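Local coordinates for conserved hypothetical secreted protein (Helicobacter pylori, PDB 4RNZ), which is a cell shape-determining metallopeptidase of the M23B family, which probably cleaves peptidoglycan peptides with a bound zinc ion, at residues Y264-A269 with G297-F302. Residues are numbered along the deposited sequence; the frame is centred on the assembly and turned at random.
Sequences YAHMSA and GPHLHF. With ZN (zinc ion), chain B.
Two antiparallel strands of the M23 peptidase domain meet at Ala265 and His301, whose ND1 binds zinc at 2.0 Å, carried there by CG anti to the backbone N (chi1 171°). Reciprocal backbone bonds define this hydrogen-bonded pair: Ala265 N donates to His301 O (2.9 Å, N-H...O 162°), and His301 N to Ala265 O. The strands part beyond it, where a water can donate to either Ala265 O or His299 O.

His266 has a left-handed backbone where the chain turns, and its ring reaches the metal side: CD2 lies 3.6 Å from His301 CB, at the ring edge, while His299 sets CE1 over one face. The two rings are oblique, with His266 CD2 3.3 Å from His299 NE2. Glu34 OE1 bonds His266 NE2 and Thr292 O bonds ND1; Glu34 OE2 binds the zinc, making His266 second-shell, gripped at both nitrogens.

On the other sheet face, Tyr264 CE2 lies 3.5 Å from Phe302 CE1, the rings side by side but oblique (planes at 36°). Leu300 CD1 packs 4.1 Å from Tyr264 CB.

Strand 252-257 flanks Tyr264 and strand 222-225 flanks Leu300, placing the pair inside the sheet; Asp223 and His219 complete the zinc site.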
loop_
_atom_site.group_PDB
_atom_site.type_symbol
_atom_site.label_atom_id
_atom_site.label_comp_id
_atom_site.label_asym_id
_atom_site.label_seq_id
_atom_site.Cartn_x
_atom_site.Cartn_y
_atom_site.Cartn_z
ATOM N N TYR A 264 6.179 5.357 12.529
ATOM C CA TYR A 264 7.366 5.615 13.334
ATOM C C TYR A 264 7.174 4.965 14.683
ATOM O O TYR A 264 6.440 5.502 15.506
ATOM C CB TYR A 264 7.498 7.117 13.556
ATOM C CG TYR A 264 7.583 7.916 12.293
ATOM C CD1 TYR A 264 6.440 8.271 11.600
ATOM C CD2 TYR A 264 8.807 8.327 11.800
ATOM C CE1 TYR A 264 6.517 9.013 10.421
ATOM C CE2 TYR A 264 8.896 9.068 10.637
ATOM C CZ TYR A 264 7.749 9.421 9.959
ATOM O OH TYR A 264 7.850 10.137 8.795
ATOM N N ALA A 265 7.831 3.831 14.920
ATOM C CA ALA A 265 7.522 2.993 16.076
ATOM C C ALA A 265 8.700 2.792 17.025
ATOM O O ALA A 265 9.864 2.980 16.663
ATOM C CB ALA A 265 6.996 1.631 15.616
ATOM N N HIS A 266 8.331 2.349 18.226
ATOM C CA HIS A 266 9.193 2.102 19.360
ATOM C C HIS A 266 9.632 3.388 20.058
ATOM O O HIS A 266 10.716 3.444 20.603
ATOM C CB HIS A 266 10.409 1.247 18.977
ATOM C CG HIS A 266 10.045 -0.068 18.363
ATOM N ND1 HIS A 266 9.385 -1.054 19.060
ATOM C CD2 HIS A 266 10.228 -0.552 17.113
ATOM C CE1 HIS A 266 9.182 -2.090 18.268
ATOM N NE2 HIS A 266 9.679 -1.806 17.080
ATOM N N MET A 267 8.787 4.402 20.064
ATOM C CA MET A 267 9.173 5.680 20.619
ATOM C C MET A 267 9.190 5.611 22.151
ATOM O O MET A 267 8.436 4.844 22.745
ATOM C CB MET A 267 8.208 6.767 20.175
ATOM C CG MET A 267 8.184 7.023 18.690
ATOM S SD MET A 267 7.424 8.614 18.399
ATOM C CE MET A 267 7.303 8.472 16.627
ATOM N N SER A 268 10.058 6.408 22.780
ATOM C CA SER A 268 10.038 6.564 24.238
ATOM C C SER A 268 9.061 7.665 24.602
ATOM O O SER A 268 8.530 7.672 25.706
ATOM C CB SER A 268 11.433 6.839 24.816
ATOM O OG SER A 268 12.053 7.940 24.177
ATOM N N ALA A 269 8.761 8.558 23.663
ATOM C CA ALA A 269 7.868 9.688 23.940
ATOM C C ALA A 269 7.429 10.367 22.655
ATOM O O ALA A 269 8.167 10.360 21.658
ATOM C CB ALA A 269 8.582 10.707 24.835
ATOM N N GLY A 297 19.767 -2.743 20.996
ATOM C CA GLY A 297 18.803 -2.198 21.953
ATOM C C GLY A 297 17.783 -1.247 21.333
ATOM O O GLY A 297 16.874 -1.690 20.629
ATOM N N PRO A 298 17.899 0.064 21.606
ATOM C CA PRO A 298 16.899 0.991 21.063
ATOM C C PRO A 298 16.991 1.137 19.536
ATOM O O PRO A 298 18.073 1.088 18.969
ATOM C CB PRO A 298 17.210 2.310 21.774
ATOM C CG PRO A 298 18.633 2.193 22.199
ATOM C CD PRO A 298 18.876 0.746 22.473
ATOM N N HIS A 299 15.842 1.251 18.885
ATOM C CA HIS A 299 15.779 1.544 17.446
ATOM C C HIS A 299 14.458 2.209 17.079
ATOM O O HIS A 299 13.482 2.125 17.810
ATOM C CB HIS A 299 15.979 0.259 16.604
ATOM C CG HIS A 299 14.870 -0.741 16.741
ATOM N ND1 HIS A 299 14.667 -1.471 17.891
ATOM C CD2 HIS A 299 13.901 -1.133 15.873
ATOM C CE1 HIS A 299 13.618 -2.265 17.731
ATOM N NE2 HIS A 299 13.138 -2.080 16.514
ATOM N N LEU A 300 14.456 2.912 15.959
ATOM C CA LEU A 300 13.230 3.413 15.335
ATOM C C LEU A 300 12.864 2.419 14.239
ATOM O O LEU A 300 13.677 2.136 13.367
ATOM C CB LEU A 300 13.466 4.789 14.718
ATOM C CG LEU A 300 12.354 5.286 13.786
ATOM C CD1 LEU A 300 11.081 5.495 14.590
ATOM C CD2 LEU A 300 12.806 6.538 13.087
ATOM N N HIS A 301 11.648 1.896 14.283
ATOM C CA HIS A 301 11.110 1.180 13.141
ATOM C C HIS A 301 10.383 2.224 12.282
ATOM O O HIS A 301 9.447 2.865 12.765
ATOM C CB HIS A 301 10.165 0.065 13.583
ATOM C CG HIS A 301 9.419 -0.558 12.449
ATOM N ND1 HIS A 301 9.776 -1.770 11.915
ATOM C CD2 HIS A 301 8.376 -0.114 11.714
ATOM C CE1 HIS A 301 8.974 -2.057 10.902
ATOM N NE2 HIS A 301 8.113 -1.066 10.761
ATOM N N PHE A 302 10.829 2.395 11.034
ATOM C CA PHE A 302 10.278 3.370 10.094
ATOM C C PHE A 302 9.629 2.626 8.946
ATOM O O PHE A 302 10.304 1.925 8.198
ATOM C CB PHE A 302 11.370 4.325 9.571
ATOM C CG PHE A 302 10.890 5.355 8.540
ATOM C CD1 PHE A 302 9.735 6.102 8.735
ATOM C CD2 PHE A 302 11.610 5.563 7.377
ATOM C CE1 PHE A 302 9.314 7.040 7.802
ATOM C CE2 PHE A 302 11.206 6.501 6.450
ATOM C CZ PHE A 302 10.043 7.232 6.652
HETATM ZN ZN ZN B . 11.277 -3.094 12.148
HETATM O O HOH W 1 11.997 4.432 18.434
#